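Local coordinates for ATP-dependent DNA helicase PIF1 (Candida albicans, PDB 7OTJ), which is a DNA helicase that probably uses ATP hydrolysis to move 5'-3' along DNA, unwinding duplexes and G-quadruplexes to maintain nuclear and mitochondrial genomes, at residues A[107-112]-A[139-144]; A[287-292]-A[442-447]. All coordinates share one frame; numbering follows the deposited sequence.

Contact 1. Residues A[107-112]-A[139-144]; sequences DEISMV and LVACGD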
ATOM      1  N   ASP A 107      -7.772   5.840   1.932  1.00 39.68           N
ATOM      2  CA  ASP A 107      -7.189   5.203   3.102  1.00 38.05           C
ATOM      3  C   ASP A 107      -5.721   5.606   3.211  1.00 43.33           C
ATOM      4  O   ASP A 107      -5.103   6.067   2.246  1.00 44.23           O
ATOM      5  CB  ASP A 107      -7.340   3.677   3.030  1.00 35.65           C
ATOM      6  CG  ASP A 107      -7.293   3.001   4.408  1.00 42.17           C
ATOM      7  OD1 ASP A 107      -6.901   3.652   5.400  1.00 48.23           O
ATOM      8  OD2 ASP A 107      -7.654   1.809   4.501  1.00 38.59           O
ATOM      9  N   GLU A 108      -5.178   5.459   4.418  1.00 47.43           N
ATOM     10  CA  GLU A 108      -3.813   5.868   4.733  1.00 42.69           C
ATOM     11  C   GLU A 108      -3.559   7.312   4.302  1.00 44.45           C
ATOM     12  O   GLU A 108      -2.626   7.624   3.562  1.00 49.52           O
ATOM     13  CB  GLU A 108      -2.802   4.909   4.102  1.00 42.26           C
ATOM     14  CG  GLU A 108      -2.905   3.481   4.617  1.00 48.69           C
ATOM     15  CD  GLU A 108      -2.529   3.341   6.094  1.00 45.39           C
ATOM     16  OE1 GLU A 108      -2.647   2.217   6.628  1.00 43.65           O
ATOM     17  OE2 GLU A 108      -2.116   4.341   6.722  1.00 42.46           O
ATOM     18  N   ILE A 109      -4.420   8.201   4.801  1.00 41.58           N
ATOM     19  CA  ILE A 109      -4.370   9.605   4.432  1.00 41.14           C
ATOM     20  C   ILE A 109      -3.088  10.277   4.902  1.00 46.56           C
ATOM     21  O   ILE A 109      -2.724  11.341   4.378  1.00 43.76           O
ATOM     22  CB  ILE A 109      -5.618  10.306   5.010  1.00 42.29           C
ATOM     23  CG1 ILE A 109      -5.819  11.690   4.389  1.00 40.00           C
ATOM     24  CG2 ILE A 109      -5.527  10.374   6.522  1.00 43.54           C
ATOM     25  CD1 ILE A 109      -6.159  11.653   2.926  1.00 36.60           C
ATOM     26  N   SER A 110      -2.368   9.667   5.854  1.00 44.11           N
ATOM     27  CA  SER A 110      -1.206  10.335   6.436  1.00 38.25           C
ATOM     28  C   SER A 110      -0.119  10.581   5.402  1.00 37.75           C
ATOM     29  O   SER A 110       0.581  11.597   5.470  1.00 40.99           O
ATOM     30  CB  SER A 110      -0.648   9.523   7.611  1.00 43.05           C
ATOM     31  OG  SER A 110       0.035   8.356   7.185  1.00 44.17           O
ATOM     32  N   MET A 111      -0.005   9.701   4.410  1.00 37.93           N
ATOM     33  CA  MET A 111       1.021   9.799   3.380  1.00 42.52           C
ATOM     34  C   MET A 111       0.563  10.601   2.165  1.00 49.26           C
ATOM     35  O   MET A 111       1.294  10.664   1.173  1.00 49.88           O
ATOM     36  CB  MET A 111       1.477   8.398   2.941  1.00 39.11           C
ATOM     37  CG  MET A 111       2.483   7.740   3.896  1.00 45.33           C
ATOM     38  SD  MET A 111       3.088   6.087   3.440  1.00 49.89           S
ATOM     39  CE  MET A 111       1.648   5.085   3.755  1.00 40.17           C
ATOM     40  N   VAL A 112      -0.631  11.194   2.209  1.00 48.04           N
ATOM     41  CA  VAL A 112      -1.111  12.042   1.123  1.00 42.97           C
ATOM     42  C   VAL A 112      -0.663  13.475   1.374  1.00 43.52           C
ATOM     43  O   VAL A 112      -0.949  14.048   2.432  1.00 49.15           O
ATOM     44  CB  VAL A 112      -2.637  11.963   0.984  1.00 42.00           C
ATOM     45  CG1 VAL A 112      -3.090  12.867  -0.151  1.00 42.59           C
ATOM     46  CG2 VAL A 112      -3.072  10.529   0.742  1.00 39.28           C
ATOM     47  N   LEU A 139     -15.988  13.286   0.327  1.00 45.11           N
ATOM     48  CA  LEU A 139     -14.642  12.870   0.683  1.00 49.85           C
ATOM     49  C   LEU A 139     -14.693  12.069   1.978  1.00 44.92           C
ATOM     50  O   LEU A 139     -15.266  12.525   2.973  1.00 38.89           O
ATOM     51  CB  LEU A 139     -13.736  14.090   0.833  1.00 48.39           C
ATOM     52  CG  LEU A 139     -12.272  13.834   1.174  1.00 41.33           C
ATOM     53  CD1 LEU A 139     -11.614  13.021   0.076  1.00 37.85           C
ATOM     54  CD2 LEU A 139     -11.561  15.157   1.360  1.00 38.75           C
ATOM     55  N   VAL A 140     -14.116  10.868   1.951  1.00 37.87           N
ATOM     56  CA  VAL A 140     -14.022   9.999   3.124  1.00 40.84           C
ATOM     57  C   VAL A 140     -12.543   9.704   3.332  1.00 37.61           C
ATOM     58  O   VAL A 140     -11.976   8.829   2.666  1.00 36.61           O
ATOM     59  CB  VAL A 140     -14.822   8.701   2.968  1.00 42.59           C
ATOM     60  CG1 VAL A 140     -14.618   7.796   4.198  1.00 37.78           C
ATOM     61  CG2 VAL A 140     -16.313   8.993   2.730  1.00 38.86           C
ATOM     62  N   ALA A 141     -11.905  10.454   4.224  1.00 36.86           N
ATOM     63  CA  ALA A 141     -10.502  10.245   4.545  1.00 41.17           C
ATOM     64  C   ALA A 141     -10.365   9.319   5.744  1.00 38.54           C
ATOM     65  O   ALA A 141     -11.108   9.431   6.723  1.00 40.61           O
ATOM     66  CB  ALA A 141      -9.810  11.576   4.837  1.00 36.72           C
ATOM     67  N   CYS A 142      -9.382   8.428   5.679  1.00 41.47           N
ATOM     68  CA  CYS A 142      -9.212   7.403   6.697  1.00 41.07           C
ATOM     69  C   CYS A 142      -7.726   7.176   6.925  1.00 47.46           C
ATOM     70  O   CYS A 142      -6.985   6.933   5.968  1.00 46.18           O
ATOM     71  CB  CYS A 142      -9.903   6.104   6.272  1.00 39.54           C
ATOM     72  SG  CYS A 142      -9.601   4.697   7.345  1.00 43.83           S
ATOM     73  N   GLY A 143      -7.288   7.257   8.176  1.00 47.14           N
ATOM     74  CA  GLY A 143      -5.893   6.992   8.470  1.00 44.16           C
ATOM     75  C   GLY A 143      -5.507   7.521   9.841  1.00 49.57           C
ATOM     76  O   GLY A 143      -6.358   7.752  10.699  1.00 42.98           O
ATOM     77  N   ASP A 144      -4.200   7.714  10.012  1.00 44.70           N
ATOM     78  CA  ASP A 144      -3.621   8.037  11.313  1.00 38.72           C
ATOM     79  C   ASP A 144      -2.397   8.901  11.054  1.00 41.63           C
ATOM     80  O   ASP A 144      -1.415   8.416  10.485  1.00 51.79           O
ATOM     81  CB  ASP A 144      -3.261   6.761  12.076  1.00 37.91           C
ATOM     82  CG  ASP A 144      -2.662   7.038  13.453  1.00 53.41           C
ATOM     83  OD1 ASP A 144      -2.742   8.193  13.933  1.00 45.82           O
ATOM     84  OD2 ASP A 144      -2.102   6.092  14.060  1.00 43.33           O
TER
HETATM   85  O   HOH W   1      -2.714   7.127   7.876  1.00 42.78           O
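The carboxylate of Asp107 has the sulfur of Cys142 over one face, with SG 3.5 Å from OD1 of Asp107. Toward the other face, the amide of Glu108 donates to OD1 of Asp107 (2.7 Å) from the anti side, tilted 28° out of the carboxylate plane; at the other end of the group, OD2 accepts from Ser32 in the ATP-binding loop. The carbonyl of Cys142 is the second flat group. Ile109 N bonds to Cys142 O at 3.1 Å, and because it sits 36° above the carbonyl plane it does not use a lone pair. Asp107-Glu108, an acidic pair at the end of strand 103-107, fits the Walker B motif of a P-loop helicase: Asp107 holds Ser32, and Glu108 touches the bound tetrafluoroaluminate. Gly143-Asp144 fits helicase motif III. One water ties the two motifs together: it donates to Glu108 OE2 (3.1 Å) and accepts from Ser110 N and from Asp144 N, the last at 2.7 Å. Gln456 also bonds to OE2 of Glu108. With CG1 anti to its backbone N (chi1 -166°), Ile109 lays that branch 4.0 Å from Ala141 CB, and its CG2 comes 3.9 Å from Gly143 CA.

Contact 2. Residues A[287-292]-A[442-447]; sequences LNLKVG and FPLILA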
ATOM      1  N   LEU A 287      14.530 -10.997 -12.277  1.00 65.16           N
ATOM      2  CA  LEU A 287      13.768 -11.759 -11.287  1.00 58.62           C
ATOM      3  C   LEU A 287      14.530 -13.046 -10.988  1.00 59.46           C
ATOM      4  O   LEU A 287      14.576 -13.952 -11.829  1.00 60.45           O
ATOM      5  CB  LEU A 287      12.355 -12.058 -11.791  1.00 58.58           C
ATOM      6  CG  LEU A 287      11.455 -12.918 -10.899  1.00 59.63           C
ATOM      7  CD1 LEU A 287      11.282 -12.283  -9.534  1.00 59.03           C
ATOM      8  CD2 LEU A 287      10.103 -13.147 -11.551  1.00 60.18           C
ATOM      9  N   ASN A 288      15.137 -13.123  -9.803  1.00 63.05           N
ATOM     10  CA  ASN A 288      15.904 -14.295  -9.388  1.00 60.97           C
ATOM     11  C   ASN A 288      15.045 -15.169  -8.484  1.00 62.05           C
ATOM     12  O   ASN A 288      14.539 -14.698  -7.462  1.00 70.26           O
ATOM     13  CB  ASN A 288      17.186 -13.882  -8.667  1.00 60.71           C
ATOM     14  CG  ASN A 288      18.117 -13.071  -9.548  1.00 59.85           C
ATOM     15  OD1 ASN A 288      18.766 -13.610 -10.447  1.00 69.07           O
ATOM     16  ND2 ASN A 288      18.205 -11.774  -9.281  1.00 58.53           N
ATOM     17  N   LEU A 289      14.897 -16.442  -8.850  1.00 63.54           N
ATOM     18  CA  LEU A 289      14.028 -17.356  -8.121  1.00 67.54           C
ATOM     19  C   LEU A 289      14.728 -18.689  -7.903  1.00 73.00           C
ATOM     20  O   LEU A 289      15.328 -19.236  -8.832  1.00 80.09           O
ATOM     21  CB  LEU A 289      12.709 -17.578  -8.872  1.00 68.11           C
ATOM     22  CG  LEU A 289      11.776 -16.378  -9.055  1.00 63.68           C
ATOM     23  CD1 LEU A 289      10.530 -16.791  -9.820  1.00 64.64           C
ATOM     24  CD2 LEU A 289      11.406 -15.773  -7.715  1.00 63.16           C
ATOM     25  N   LYS A 290      14.664 -19.199  -6.675  1.00 77.00           N
ATOM     26  CA  LYS A 290      15.019 -20.580  -6.380  1.00 74.28           C
ATOM     27  C   LYS A 290      13.759 -21.350  -6.006  1.00 75.59           C
ATOM     28  O   LYS A 290      12.649 -20.812  -5.998  1.00 77.21           O
ATOM     29  CB  LYS A 290      16.049 -20.660  -5.250  1.00 73.93           C
ATOM     30  CG  LYS A 290      17.447 -20.242  -5.643  1.00 77.48           C
ATOM     31  CD  LYS A 290      18.390 -20.258  -4.458  1.00 82.27           C
ATOM     32  CE  LYS A 290      19.786 -19.812  -4.861  1.00 76.26           C
ATOM     33  NZ  LYS A 290      20.710 -19.733  -3.701  1.00 88.26           N
ATOM     34  N   VAL A 291      13.935 -22.618  -5.665  1.00 82.13           N
ATOM     35  CA  VAL A 291      12.821 -23.417  -5.174  1.00 78.84           C
ATOM     36  C   VAL A 291      12.586 -23.082  -3.709  1.00 82.82           C
ATOM     37  O   VAL A 291      13.517 -23.114  -2.893  1.00 78.31           O
ATOM     38  CB  VAL A 291      13.091 -24.913  -5.381  1.00 83.22           C
ATOM     39  CG1 VAL A 291      11.898 -25.723  -4.910  1.00 83.60           C
ATOM     40  CG2 VAL A 291      13.391 -25.185  -6.851  1.00 76.39           C
ATOM     41  N   GLY A 292      11.345 -22.733  -3.375  1.00 82.44           N
ATOM     42  CA  GLY A 292      10.989 -22.353  -2.025  1.00 74.01           C
ATOM     43  C   GLY A 292      11.148 -20.883  -1.704  1.00 85.99           C
ATOM     44  O   GLY A 292      10.847 -20.479  -0.573  1.00 82.65           O
ATOM     45  N   PHE A 442       7.464 -11.959 -15.423  1.00 55.11           N
ATOM     46  CA  PHE A 442       6.547 -12.646 -14.534  1.00 55.19           C
ATOM     47  C   PHE A 442       6.138 -11.708 -13.402  1.00 61.24           C
ATOM     48  O   PHE A 442       6.974 -10.963 -12.879  1.00 61.57           O
ATOM     49  CB  PHE A 442       7.191 -13.910 -13.969  1.00 58.52           C
ATOM     50  CG  PHE A 442       7.560 -14.913 -15.020  1.00 66.06           C
ATOM     51  CD1 PHE A 442       6.651 -15.874 -15.427  1.00 65.42           C
ATOM     52  CD2 PHE A 442       8.807 -14.882 -15.618  1.00 64.30           C
ATOM     53  CE1 PHE A 442       6.982 -16.790 -16.400  1.00 73.26           C
ATOM     54  CE2 PHE A 442       9.144 -15.795 -16.594  1.00 71.66           C
ATOM     55  CZ  PHE A 442       8.232 -16.752 -16.984  1.00 81.29           C
ATOM     56  N   PRO A 443       4.868 -11.707 -13.012  1.00 59.43           N
ATOM     57  CA  PRO A 443       4.399 -10.771 -11.975  1.00 59.90           C
ATOM     58  C   PRO A 443       4.758 -11.228 -10.565  1.00 60.92           C
ATOM     59  O   PRO A 443       3.891 -11.465  -9.718  1.00 69.69           O
ATOM     60  CB  PRO A 443       2.886 -10.752 -12.218  1.00 56.61           C
ATOM     61  CG  PRO A 443       2.594 -12.125 -12.711  1.00 60.60           C
ATOM     62  CD  PRO A 443       3.768 -12.509 -13.573  1.00 54.70           C
ATOM     63  N   LEU A 444       6.059 -11.318 -10.288  1.00 51.01           N
ATOM     64  CA  LEU A 444       6.529 -11.814  -9.003  1.00 56.88           C
ATOM     65  C   LEU A 444       7.730 -11.005  -8.539  1.00 60.31           C
ATOM     66  O   LEU A 444       8.539 -10.551  -9.351  1.00 55.91           O
ATOM     67  CB  LEU A 444       6.917 -13.300  -9.083  1.00 59.40           C
ATOM     68  CG  LEU A 444       5.843 -14.315  -9.483  1.00 64.62           C
ATOM     69  CD1 LEU A 444       6.464 -15.686  -9.704  1.00 69.78           C
ATOM     70  CD2 LEU A 444       4.748 -14.384  -8.433  1.00 67.22           C
ATOM     71  N   ILE A 445       7.813 -10.808  -7.225  1.00 60.36           N
ATOM     72  CA  ILE A 445       8.983 -10.258  -6.557  1.00 56.15           C
ATOM     73  C   ILE A 445       9.271 -11.132  -5.345  1.00 57.17           C
ATOM     74  O   ILE A 445       8.354 -11.674  -4.723  1.00 55.05           O
ATOM     75  CB  ILE A 445       8.790  -8.784  -6.136  1.00 53.24           C
ATOM     76  CG1 ILE A 445       7.563  -8.644  -5.242  1.00 53.83           C
ATOM     77  CG2 ILE A 445       8.693  -7.877  -7.360  1.00 51.89           C
ATOM     78  CD1 ILE A 445       7.414  -7.275  -4.656  1.00 56.55           C
ATOM     79  N   LEU A 446      10.557 -11.290  -5.024  1.00 61.49           N
ATOM     80  CA  LEU A 446      10.928 -12.029  -3.820  1.00 74.06           C
ATOM     81  C   LEU A 446      10.361 -11.292  -2.615  1.00 74.95           C
ATOM     82  O   LEU A 446      10.774 -10.162  -2.331  1.00 70.86           O
ATOM     83  CB  LEU A 446      12.447 -12.167  -3.685  1.00 60.91           C
ATOM     84  CG  LEU A 446      13.211 -13.050  -4.672  1.00 71.12           C
ATOM     85  CD1 LEU A 446      14.712 -12.889  -4.472  1.00 62.84           C
ATOM     86  CD2 LEU A 446      12.805 -14.501  -4.514  1.00 67.26           C
ATOM     87  N   ALA A 447       9.389 -11.897  -1.921  1.00 81.05           N
ATOM     88  CA  ALA A 447       8.647 -11.102  -0.953  1.00 77.52           C
ATOM     89  C   ALA A 447       9.396 -10.971   0.369  1.00 75.25           C
ATOM     90  O   ALA A 447       9.830  -9.878   0.722  1.00105.79           O
ATOM     91  CB  ALA A 447       7.265 -11.721  -0.729  1.00 72.03           C
TER
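Phe442 opens the contact with its CB, which lies 3.9 Å from CD2 of Leu287; the two side chains cross at about a right angle. The ring itself is turned to Tyr261 and Tyr403. Pro443 is the centre of an inverse gamma turn, seen in the 2.8 Å bond from Leu444 N to Phe442 O, past which the chain enters strand 444-446. Leu444 CB is 4.0 Å from Leu287 CD2, and Leu444 CD1 4.2 Å from Leu289 CD1. Leu287, with CG anti to its backbone N (chi1 177°), reaches both Phe442 and Leu444 through CD2, while its CD1 lies against the Leu444 carbonyl. Ile445 directs its CB away and takes its backbone bonds with Met296. Leu446 sets its branched end at the tip of the Asn288 carbonyl, CD2 of Leu446 3.4 Å from Asn288 O, and slides past Leu289 in the opposite direction, its CD2 3.7 Å from CD2 of Leu289. The segments belong to the antiparallel sheet of the SH3-like 2B domain, yet are not neighbours in it: the axes of strands 287-289 and 444-446 come within 7.3 Å, at 65°, and strand 259-267 pairs with both parent strands. Since no hydrogen bond joins the segments, the strands are held by leucine side chains packed on one another and against carbonyl oxygens, so the contact depends on shape and burial, with backbone pairing left to other strands.

Contact 1 and contact 2 lie on opposite sides of the chain's centre, about 32 Å apart between centres and about 16 Å between nearest atoms, and share no strand. They come in series: both segments of contact 1 precede those of contact 2 in the chain. Contact 1 belongs to the six-stranded parallel sheet of the first RecA-like motor domain, where strands 103-107 and 138-143 are neighbours. Contact 2 belongs to the antiparallel sheet of domain 2B, which is inserted between strands 234-237 and 449-451 of the second, four-stranded parallel sheet. The nucleotide site, at contact 1, is thus separate from the 2B core, consistent with a modular helicase carrying an accessory domain on its motor.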